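Local coordinates for protein peroxisomal acyl-coenzyme A oxidase 1 (PDB 1W07) that catalyses the FAD-dependent, oxygen-consuming desaturation of long- and medium-chain acyl-CoAs to 2-trans-enoyl-CoAs in the peroxisome, releasing hydrogen peroxide, at residues 323-328 with 595-600; 337-342 with 553-558; 300-305 with 612-617. The protein carries 1 engineered substitution. All blocks are in the same frame, centred on the assembly; numbering follows the deposited sequence.

Interaction 1 of 3, residues 323-328 with 595-600. With FAD (flavin-adenine dinucleotide), chain C.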
loop_
_atom_site.group_PDB
_atom_site.type_symbol
_atom_site.label_atom_id
_atom_site.label_comp_id
_atom_site.label_asym_id
_atom_site.label_seq_id
_atom_site.Cartn_x
_atom_site.Cartn_y
_atom_site.Cartn_z
ATOM N N GLN B 323 -22.827 -7.150 11.040
ATOM C CA GLN B 323 -22.075 -6.057 10.427
ATOM C C GLN B 323 -20.591 -6.347 10.683
ATOM O O GLN B 323 -20.203 -6.668 11.817
ATOM C CB GLN B 323 -22.475 -4.738 11.074
ATOM C CG GLN B 323 -23.912 -4.333 10.790
ATOM C CD GLN B 323 -24.406 -3.299 11.772
ATOM O OE1 GLN B 323 -24.783 -3.634 12.893
ATOM N NE2 GLN B 323 -24.377 -2.034 11.372
ATOM N N VAL B 324 -19.751 -6.239 9.656
ATOM C CA VAL B 324 -18.344 -6.550 9.853
ATOM C C VAL B 324 -17.699 -5.671 10.897
ATOM O O VAL B 324 -16.750 -6.090 11.561
ATOM C CB VAL B 324 -17.524 -6.498 8.524
ATOM C CG1 VAL B 324 -18.054 -7.566 7.571
ATOM C CG2 VAL B 324 -17.568 -5.106 7.906
ATOM N N ILE B 325 -18.236 -4.467 11.083
ATOM C CA ILE B 325 -17.680 -3.555 12.074
ATOM C C ILE B 325 -17.835 -4.087 13.507
ATOM O O ILE B 325 -17.230 -3.546 14.437
ATOM C CB ILE B 325 -18.319 -2.162 11.967
ATOM C CG1 ILE B 325 -17.471 -1.146 12.740
ATOM C CG2 ILE B 325 -19.747 -2.184 12.503
ATOM C CD1 ILE B 325 -17.881 0.313 12.498
ATOM N N ASP B 326 -18.639 -5.138 13.677
ATOM C CA ASP B 326 -18.863 -5.778 14.984
ATOM C C ASP B 326 -17.717 -6.758 15.330
ATOM O O ASP B 326 -17.580 -7.172 16.475
ATOM C CB ASP B 326 -20.164 -6.595 14.981
ATOM C CG ASP B 326 -21.422 -5.754 15.173
ATOM O OD1 ASP B 326 -21.355 -4.506 15.124
ATOM O OD2 ASP B 326 -22.493 -6.373 15.365
ATOM N N TYR B 327 -16.923 -7.153 14.339
ATOM C CA TYR B 327 -15.831 -8.107 14.557
ATOM C C TYR B 327 -14.598 -7.429 15.143
ATOM O O TYR B 327 -14.156 -6.396 14.640
ATOM C CB TYR B 327 -15.469 -8.799 13.237
ATOM C CG TYR B 327 -16.573 -9.683 12.675
ATOM C CD1 TYR B 327 -16.881 -9.664 11.312
ATOM C CD2 TYR B 327 -17.300 -10.545 13.501
ATOM C CE1 TYR B 327 -17.888 -10.474 10.788
ATOM C CE2 TYR B 327 -18.305 -11.361 12.985
ATOM C CZ TYR B 327 -18.598 -11.317 11.628
ATOM O OH TYR B 327 -19.640 -12.072 11.132
ATOM N N LYS B 328 -14.038 -8.010 16.206
ATOM C CA LYS B 328 -12.869 -7.448 16.874
ATOM C C LYS B 328 -11.656 -7.235 15.969
ATOM O O LYS B 328 -10.896 -6.298 16.176
ATOM C CB LYS B 328 -12.509 -8.297 18.109
ATOM C CG LYS B 328 -13.340 -7.932 19.341
ATOM C CD LYS B 328 -12.999 -6.517 19.809
ATOM C CE LYS B 328 -13.906 -5.992 20.932
ATOM N NZ LYS B 328 -15.286 -5.601 20.509
ATOM N N GLN B 595 -16.348 0.014 23.489
ATOM C CA GLN B 595 -16.952 1.284 23.860
ATOM C C GLN B 595 -17.069 2.227 22.667
ATOM O O GLN B 595 -18.035 2.984 22.547
ATOM C CB GLN B 595 -16.138 1.956 24.965
ATOM C CG GLN B 595 -16.271 1.263 26.303
ATOM C CD GLN B 595 -15.291 1.771 27.335
ATOM O OE1 GLN B 595 -15.273 2.956 27.661
ATOM N NE2 GLN B 595 -14.469 0.871 27.859
ATOM N N VAL B 596 -16.092 2.182 21.769
ATOM C CA VAL B 596 -16.104 3.057 20.603
ATOM C C VAL B 596 -17.040 2.571 19.509
ATOM O O VAL B 596 -17.575 3.376 18.741
ATOM C CB VAL B 596 -14.669 3.226 20.043
ATOM C CG1 VAL B 596 -14.694 3.864 18.645
ATOM C CG2 VAL B 596 -13.877 4.087 21.002
ATOM N N ARG B 597 -17.244 1.258 19.448
ATOM C CA ARG B 597 -18.107 0.642 18.433
ATOM C C ARG B 597 -19.412 1.370 18.115
ATOM O O ARG B 597 -19.698 1.658 16.950
ATOM C CB ARG B 597 -18.417 -0.806 18.824
ATOM C CG ARG B 597 -19.608 -1.447 18.073
ATOM C CD ARG B 597 -19.391 -1.511 16.577
ATOM N NE ARG B 597 -20.573 -2.051 15.897
ATOM C CZ ARG B 597 -21.546 -1.307 15.380
ATOM N NH1 ARG B 597 -21.484 0.020 15.447
ATOM N NH2 ARG B 597 -22.573 -1.891 14.786
ATOM N N PRO B 598 -20.234 1.661 19.146
ATOM C CA PRO B 598 -21.500 2.349 18.902
ATOM C C PRO B 598 -21.338 3.803 18.479
ATOM O O PRO B 598 -22.252 4.408 17.907
ATOM C CB PRO B 598 -22.253 2.173 20.223
ATOM C CG PRO B 598 -21.142 2.165 21.245
ATOM C CD PRO B 598 -20.079 1.316 20.574
ATOM N N ASN B 599 -20.155 4.349 18.742
ATOM C CA ASN B 599 -19.849 5.727 18.390
ATOM C C ASN B 599 -19.117 5.882 17.067
ATOM O O ASN B 599 -18.979 6.999 16.579
ATOM C CB ASN B 599 -18.995 6.353 19.494
ATOM C CG ASN B 599 -19.727 6.424 20.801
ATOM O OD1 ASN B 599 -20.605 7.264 20.982
ATOM N ND2 ASN B 599 -19.389 5.527 21.717
ATOM N N ALA B 600 -18.676 4.768 16.477
ATOM C CA ALA B 600 -17.875 4.786 15.240
ATOM C C ALA B 600 -18.402 5.656 14.110
ATOM O O ALA B 600 -17.727 6.598 13.685
ATOM C CB ALA B 600 -17.633 3.355 14.714
HETATM P PA FAD C . -15.879 -9.651 3.066
HETATM O O1A FAD C . -15.820 -11.099 3.367
HETATM O O2A FAD C . -17.204 -8.998 2.958
HETATM O O5B FAD C . -14.975 -8.872 4.146
HETATM C C5B FAD C . -14.993 -7.445 4.250
HETATM C C4B FAD C . -14.327 -7.014 5.561
HETATM O O4B FAD C . -14.992 -7.737 6.619
HETATM C C3B FAD C . -12.860 -7.452 5.597
HETATM O O3B FAD C . -12.128 -6.610 6.493
HETATM C C2B FAD C . -12.969 -8.870 6.156
HETATM O O2B FAD C . -11.753 -9.218 6.823
HETATM C C1B FAD C . -14.044 -8.634 7.221
HETATM N N9A FAD C . -14.710 -9.899 7.597
HETATM C C8A FAD C . -15.611 -10.556 6.865
HETATM N N7A FAD C . -16.018 -11.641 7.518
HETATM C C5A FAD C . -15.378 -11.671 8.684
HETATM C C6A FAD C . -15.404 -12.549 9.760
HETATM N N6A FAD C . -16.215 -13.601 9.757
HETATM N N1A FAD C . -14.588 -12.277 10.865
HETATM C C2A FAD C . -13.776 -11.136 10.862
HETATM N N3A FAD C . -13.776 -10.327 9.816
HETATM C C4A FAD C . -14.546 -10.564 8.742
HETATM N N1 FAD C . -15.407 -14.141 -7.486
HETATM C C2 FAD C . -15.886 -15.117 -8.368
HETATM O O2 FAD C . -16.889 -15.766 -8.083
HETATM N N3 FAD C . -15.236 -15.303 -9.596
HETATM C C4 FAD C . -14.131 -14.512 -9.939
HETATM O O4 FAD C . -13.572 -14.678 -11.020
HETATM C C4X FAD C . -13.665 -13.545 -9.056
HETATM N N5 FAD C . -12.600 -12.706 -9.416
HETATM C C5X FAD C . -12.144 -11.706 -8.548
HETATM C C6 FAD C . -11.181 -10.795 -8.971
HETATM C C7 FAD C . -10.844 -9.710 -8.163
HETATM C C7M FAD C . -9.817 -8.696 -8.673
HETATM C C8 FAD C . -11.465 -9.542 -6.925
HETATM C C8M FAD C . -11.155 -8.336 -6.031
HETATM C C9 FAD C . -12.414 -10.466 -6.499
HETATM C C9A FAD C . -12.761 -11.551 -7.305
HETATM N N10 FAD C . -13.788 -12.423 -6.923
HETATM C C10 FAD C . -14.295 -13.363 -7.831
HETATM C "C1'" FAD C . -14.417 -12.308 -5.584
HETATM C "C2'" FAD C . -13.455 -12.893 -4.543
HETATM O "O2'" FAD C . -13.073 -14.215 -4.936
HETATM C "C3'" FAD C . -14.012 -12.946 -3.117
HETATM O "O3'" FAD C . -15.235 -13.689 -3.098
HETATM C "C4'" FAD C . -14.262 -11.553 -2.532
HETATM O "O4'" FAD C . -13.202 -10.654 -2.865
HETATM C "C5'" FAD C . -14.387 -11.648 -1.012
HETATM O "O5'" FAD C . -14.369 -10.336 -0.451
HETATM P P FAD C . -15.670 -9.722 0.266
HETATM O O1P FAD C . -16.020 -8.476 -0.450
HETATM O O2P FAD C . -16.696 -10.780 0.396
HETATM O O3P FAD C . -15.067 -9.351 1.710
#
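R597 reaches from segment 595-600 to the loop before helix 328-363, its CG anti to the backbone N and its chain bent at chi2 (61°). The guanidinium grips D326 side-on: NE (2.7 Å) and NH2 (2.9 Å) both give their hydrogens to OD1, which lies in the guanidinium plane and takes the NH2 hydrogen on its syn lone pair. One face of the group rests on I325 CG2, 3.5 Å from NE, and I325 CD1 meets A600 CB at 3.8 Å. This apolar side is the tightly packed one, I325 and A600 both being buried against T304 of helix 278-309. V324 of the 3-10 turn 324-326 and Y327, at the N-cap of helix 328-363, line the FAD pocket of the acyl-CoA oxidase fold: V324 CG1 touches the ribose O4B, and the Y327 ring lies over the adenine, its CE1 3.4 Å from C6A. An alanine in place of R597 would remove both bonds to D326 and the cover over I325, and would probably loosen this turn beside the cofactor. Q323 is buried, its NE2 hydrogen-bonded to A308 O and E10. On the more solvent-accessible side sit the partly exposed D326 and R597, where NH1 of the arginine forms a salt bridge to E10.

Interaction 2 of 3, residues 337-342 with 553-558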
loop_
_atom_site.group_PDB
_atom_site.type_symbol
_atom_site.label_atom_id
_atom_site.label_comp_id
_atom_site.label_asym_id
_atom_site.label_seq_id
_atom_site.Cartn_x
_atom_site.Cartn_y
_atom_site.Cartn_z
ATOM N N LEU B 337 -6.852 3.427 13.492
ATOM C CA LEU B 337 -6.705 4.454 12.445
ATOM C C LEU B 337 -7.630 5.646 12.705
ATOM O O LEU B 337 -7.293 6.803 12.408
ATOM C CB LEU B 337 -7.004 3.853 11.077
ATOM C CG LEU B 337 -6.081 2.694 10.647
ATOM C CD1 LEU B 337 -6.473 2.274 9.248
ATOM C CD2 LEU B 337 -4.618 3.127 10.702
ATOM N N LEU B 338 -8.809 5.366 13.245
ATOM C CA LEU B 338 -9.744 6.426 13.597
ATOM C C LEU B 338 -9.089 7.211 14.727
ATOM O O LEU B 338 -9.064 8.432 14.712
ATOM C CB LEU B 338 -11.066 5.816 14.063
ATOM C CG LEU B 338 -12.054 6.760 14.751
ATOM C CD1 LEU B 338 -12.447 7.914 13.822
ATOM C CD2 LEU B 338 -13.271 5.946 15.166
ATOM N N ALA B 339 -8.537 6.510 15.708
ATOM C CA ALA B 339 -7.867 7.191 16.822
ATOM C C ALA B 339 -6.675 8.034 16.327
ATOM O O ALA B 339 -6.451 9.151 16.815
ATOM C CB ALA B 339 -7.388 6.173 17.858
ATOM N N SER B 340 -5.924 7.497 15.358
ATOM C CA SER B 340 -4.754 8.176 14.784
ATOM C C SER B 340 -5.153 9.428 14.016
ATOM O O SER B 340 -4.404 10.404 13.982
ATOM C CB SER B 340 -3.979 7.246 13.838
ATOM O OG SER B 340 -3.392 6.136 14.505
ATOM N N ALA B 341 -6.316 9.395 13.374
ATOM C CA ALA B 341 -6.779 10.570 12.642
ATOM C C ALA B 341 -6.919 11.727 13.631
ATOM O O ALA B 341 -6.403 12.813 13.390
ATOM C CB ALA B 341 -8.120 10.281 11.955
ATOM N N TYR B 342 -7.604 11.504 14.751
ATOM C CA TYR B 342 -7.746 12.575 15.739
ATOM C C TYR B 342 -6.389 12.913 16.371
ATOM O O TYR B 342 -6.060 14.077 16.595
ATOM C CB TYR B 342 -8.744 12.175 16.822
ATOM C CG TYR B 342 -10.199 12.312 16.403
ATOM C CD1 TYR B 342 -10.783 11.406 15.518
ATOM C CD2 TYR B 342 -10.990 13.348 16.894
ATOM C CE1 TYR B 342 -12.128 11.523 15.137
ATOM C CE2 TYR B 342 -12.326 13.489 16.520
ATOM C CZ TYR B 342 -12.893 12.571 15.642
ATOM O OH TYR B 342 -14.213 12.691 15.274
ATOM N N ASN B 553 -11.314 10.761 24.852
ATOM C CA ASN B 553 -10.518 10.045 25.845
ATOM C C ASN B 553 -10.366 8.600 25.382
ATOM O O ASN B 553 -9.275 8.027 25.443
ATOM C CB ASN B 553 -11.201 10.094 27.214
ATOM C CG ASN B 553 -10.322 9.552 28.318
ATOM O OD1 ASN B 553 -9.509 10.274 28.897
ATOM N ND2 ASN B 553 -10.459 8.265 28.599
ATOM N N ASN B 554 -11.460 8.013 24.908
ATOM C CA ASN B 554 -11.413 6.638 24.406
ATOM C C ASN B 554 -10.377 6.517 23.285
ATOM O O ASN B 554 -9.528 5.639 23.308
ATOM C CB ASN B 554 -12.791 6.196 23.863
ATOM C CG ASN B 554 -13.834 5.964 24.956
ATOM O OD1 ASN B 554 -13.505 5.566 26.077
ATOM N ND2 ASN B 554 -15.102 6.168 24.612
ATOM N N LEU B 555 -10.463 7.402 22.296
ATOM C CA LEU B 555 -9.542 7.376 21.167
ATOM C C LEU B 555 -8.104 7.628 21.619
ATOM O O LEU B 555 -7.173 6.970 21.150
ATOM C CB LEU B 555 -9.958 8.416 20.117
ATOM C CG LEU B 555 -11.330 8.218 19.456
ATOM C CD1 LEU B 555 -11.628 9.382 18.488
ATOM C CD2 LEU B 555 -11.343 6.863 18.738
ATOM N N CYS B 556 -7.922 8.571 22.541
ATOM C CA CYS B 556 -6.594 8.884 23.047
ATOM C C CYS B 556 -5.895 7.644 23.560
ATOM O O CYS B 556 -4.745 7.392 23.200
ATOM C CB CYS B 556 -6.660 9.920 24.176
ATOM S SG CYS B 556 -5.070 10.282 24.981
ATOM N N TYR B 557 -6.570 6.866 24.405
ATOM C CA TYR B 557 -5.930 5.681 24.951
ATOM C C TYR B 557 -5.891 4.489 24.011
ATOM O O TYR B 557 -5.075 3.582 24.196
ATOM C CB TYR B 557 -6.532 5.326 26.318
ATOM C CG TYR B 557 -6.169 6.365 27.345
ATOM C CD1 TYR B 557 -6.989 7.475 27.558
ATOM C CD2 TYR B 557 -4.943 6.314 28.013
ATOM C CE1 TYR B 557 -6.588 8.511 28.402
ATOM C CE2 TYR B 557 -4.541 7.349 28.858
ATOM C CZ TYR B 557 -5.357 8.440 29.043
ATOM O OH TYR B 557 -4.907 9.481 29.824
ATOM N N ILE B 558 -6.762 4.488 23.005
ATOM C CA ILE B 558 -6.747 3.439 21.987
ATOM C C ILE B 558 -5.453 3.648 21.193
ATOM O O ILE B 558 -4.733 2.697 20.906
ATOM C CB ILE B 558 -7.940 3.558 20.985
ATOM C CG1 ILE B 558 -9.206 2.943 21.590
ATOM C CG2 ILE B 558 -7.568 2.885 19.642
ATOM C CD1 ILE B 558 -10.441 3.075 20.702
#
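Helix 328-363 of the C-terminal helical region, the long helix whose beginning contributes FAD-binding residues, is crossed here by helix 548-566. The axes of the two segments pass 8.4 Å apart at a signed angle of -106°, so the segments run nearly perpendicular; L552 and Y559 of helix 548-566 extend the contact beyond them. A small residue sits where they come closest. A339 turns its CB toward the other helix and places it 3.4 Å from the backbone O of L555, with I558 CG2 packed against the same methyl at 3.7 Å. I558 holds CG2 anti to its backbone N, and this is the branch that meets the alanine.

L555 has more of its surface buried by the other segment than any other residue of the pair. Its CG is anti to the carbonyl carbon (chi1 -63°) and its two methyls part to separate neighbours. CD2 lies near L338 CG at 4.1 Å and also against the CA of A339. CD1 comes over one face of the Y342 ring in a CH-pi contact, 3.9 Å from the centroid and 21° off the ring normal, nearer the CD1 rim of the ring than its middle. Such crossed packing of helices is in keeping with the all-helical C-terminal half of acyl-CoA oxidases, where one helical domain is laid against another. Every touching residue is buried, and the contact between the two segments is wholly apolar apart from the backbone oxygen of L555. The polar end of Y342 is served from elsewhere: its OH is hydrogen-bonded to L603 O, while W25 meets the ring edge-to-face. F535 of helix 516-538 packs on both Y342 and L555, and L592 of helix 579-596 lies against I558.

Interaction 3 of 3, residues 300-305 with 612-617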
loop_
_atom_site.group_PDB
_atom_site.type_symbol
_atom_site.label_atom_id
_atom_site.label_comp_id
_atom_site.label_asym_id
_atom_site.label_seq_id
_atom_site.Cartn_x
_atom_site.Cartn_y
_atom_site.Cartn_z
ATOM N N VAL B 300 -10.692 6.555 6.713
ATOM C CA VAL B 300 -11.376 5.968 7.878
ATOM C C VAL B 300 -12.906 6.180 7.800
ATOM O O VAL B 300 -13.681 5.299 8.188
ATOM C CB VAL B 300 -10.837 6.584 9.200
ATOM C CG1 VAL B 300 -11.742 6.215 10.392
ATOM C CG2 VAL B 300 -9.390 6.097 9.429
ATOM N N CYS B 301 -13.333 7.340 7.309
ATOM C CA CYS B 301 -14.760 7.627 7.183
ATOM C C CYS B 301 -15.371 6.601 6.223
ATOM O O CYS B 301 -16.423 6.029 6.496
ATOM C CB CYS B 301 -14.948 9.040 6.631
ATOM S SG CYS B 301 -16.665 9.569 6.343
ATOM N N ILE B 302 -14.687 6.346 5.110
ATOM C CA ILE B 302 -15.178 5.400 4.115
ATOM C C ILE B 302 -15.241 3.983 4.667
ATOM O O ILE B 302 -16.270 3.310 4.570
ATOM C CB ILE B 302 -14.293 5.438 2.837
ATOM C CG1 ILE B 302 -14.380 6.839 2.201
ATOM C CG2 ILE B 302 -14.759 4.377 1.848
ATOM C CD1 ILE B 302 -13.368 7.106 1.058
ATOM N N ALA B 303 -14.141 3.526 5.248
ATOM C CA ALA B 303 -14.098 2.176 5.779
ATOM C C ALA B 303 -15.054 2.000 6.946
ATOM O O ALA B 303 -15.688 0.940 7.066
ATOM C CB ALA B 303 -12.656 1.804 6.189
ATOM N N THR B 304 -15.204 3.023 7.792
ATOM C CA THR B 304 -16.119 2.920 8.936
ATOM C C THR B 304 -17.571 2.790 8.470
ATOM O O THR B 304 -18.296 1.909 8.929
ATOM C CB THR B 304 -15.971 4.143 9.918
ATOM O OG1 THR B 304 -14.643 4.175 10.448
ATOM C CG2 THR B 304 -16.938 4.013 11.084
ATOM N N ARG B 305 -18.004 3.647 7.550
ATOM C CA ARG B 305 -19.380 3.556 7.075
ATOM C C ARG B 305 -19.612 2.238 6.347
ATOM O O ARG B 305 -20.592 1.538 6.615
ATOM C CB ARG B 305 -19.707 4.747 6.164
ATOM C CG ARG B 305 -19.753 6.086 6.899
ATOM C CD ARG B 305 -20.029 7.231 5.940
ATOM N NE ARG B 305 -20.240 8.491 6.645
ATOM C CZ ARG B 305 -20.210 9.686 6.074
ATOM N NH1 ARG B 305 -20.414 10.772 6.805
ATOM N NH2 ARG B 305 -19.967 9.796 4.777
ATOM N N HIS B 612 -19.583 14.484 -2.302
ATOM C CA HIS B 612 -18.801 14.948 -3.440
ATOM C C HIS B 612 -17.311 14.900 -3.116
ATOM O O HIS B 612 -16.512 14.445 -3.935
ATOM C CB HIS B 612 -19.200 16.377 -3.827
ATOM C CG HIS B 612 -18.330 16.988 -4.880
ATOM N ND1 HIS B 612 -17.116 17.573 -4.592
ATOM C CD2 HIS B 612 -18.486 17.086 -6.222
ATOM C CE1 HIS B 612 -16.562 18.008 -5.710
ATOM N NE2 HIS B 612 -17.373 17.724 -6.715
ATOM N N TYR B 613 -16.938 15.356 -1.921
ATOM C CA TYR B 613 -15.528 15.372 -1.525
ATOM C C TYR B 613 -14.991 13.958 -1.302
ATOM O O TYR B 613 -13.887 13.622 -1.746
ATOM C CB TYR B 613 -15.337 16.187 -0.251
ATOM C CG TYR B 613 -13.889 16.338 0.160
ATOM C CD1 TYR B 613 -12.985 17.028 -0.649
ATOM C CD2 TYR B 613 -13.424 15.791 1.354
ATOM C CE1 TYR B 613 -11.658 17.173 -0.274
ATOM C CE2 TYR B 613 -12.108 15.929 1.737
ATOM C CZ TYR B 613 -11.232 16.621 0.927
ATOM O OH TYR B 613 -9.949 16.795 1.360
ATOM N N LEU B 614 -15.774 13.135 -0.610
ATOM C CA LEU B 614 -15.378 11.761 -0.333
ATOM C C LEU B 614 -15.266 10.959 -1.611
ATOM O O LEU B 614 -14.419 10.068 -1.711
ATOM C CB LEU B 614 -16.377 11.076 0.607
ATOM C CG LEU B 614 -16.178 11.219 2.124
ATOM C CD1 LEU B 614 -17.219 10.379 2.864
ATOM C CD2 LEU B 614 -14.777 10.767 2.500
ATOM N N ASN B 615 -16.147 11.259 -2.567
ATOM C CA ASN B 615 -16.155 10.585 -3.870
ATOM C C ASN B 615 -16.066 9.074 -3.691
ATOM O O ASN B 615 -15.234 8.419 -4.316
ATOM C CB ASN B 615 -14.966 11.083 -4.689
ATOM C CG ASN B 615 -15.085 10.745 -6.156
ATOM O OD1 ASN B 615 -16.142 10.925 -6.758
ATOM N ND2 ASN B 615 -13.992 10.284 -6.748
ATOM N N SER B 616 -16.944 8.540 -2.845
ATOM C CA SER B 616 -16.946 7.124 -2.513
ATOM C C SER B 616 -18.325 6.520 -2.434
ATOM O O SER B 616 -19.185 7.002 -1.698
ATOM C CB SER B 616 -16.271 6.917 -1.160
ATOM O OG SER B 616 -16.418 5.576 -0.722
ATOM N N VAL B 617 -18.515 5.440 -3.171
ATOM C CA VAL B 617 -19.790 4.756 -3.174
ATOM C C VAL B 617 -19.922 3.939 -1.885
ATOM O O VAL B 617 -20.999 3.850 -1.305
ATOM C CB VAL B 617 -19.905 3.806 -4.399
ATOM C CG1 VAL B 617 -21.166 2.965 -4.270
ATOM C CG2 VAL B 617 -19.915 4.626 -5.714
#
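With chi1 at -63°, I302 sets CG1 anti to its carbonyl carbon and leaves CG2 anti to the backbone N, so that both branches face S616; C301, at chi1 178°, sets SG anti to its backbone N, within contact of L614. The contact joins helix 278-309 of the C-terminal helical region of the acyl-CoA oxidase fold to the end of the short helix 611-614 and the loop beyond it. N615 leaves the helix with positive phi (47°), after which the chain turns S616 back onto helix 278-309.

L614 meets C301, I302 and R305 with its forked end. CD2 lies 4.0 Å from I302 CG1, and CD1 points to the other side, 3.6 Å from C301 SG. The same CD1 is 3.4 Å from R305 NH2. R305 is extended from CG to NE, and C301 SG sits 3.5 Å above one face of its guanidinium, over the centre. That buried charge is met outside the two segments by D605, which forms a salt bridge with NH1, and by G619 O, which accepts from NH2.

S616 holds OG anti to its backbone N, where it is hydrogen-bonded to S408 O and G619 N. Its CB meets I302 CD1 at 3.7 Å, while OG comes within 3.3 Å of I302 CG2.

How the interactions relate
Of the contacting elements, helix 278-309 comes first in the chain and opens interaction 3, which closes the widest loop when the chain returns at 612-617. The FAD-lining turn 323-328 follows and opens interaction 1, which closes at 595-600. Helix 328-363 then opens interaction 2, closed by 553-558. The three loops therefore lie one within another, interaction 2 innermost, and none cross. Each pairs the earlier helices 278-309 and 328-363, or the turn joining them, with the later helical part of the chain. They also touch directly: V596 of interaction 1 packs on N554 of interaction 2, and V300 of interaction 3 against L337 and L338.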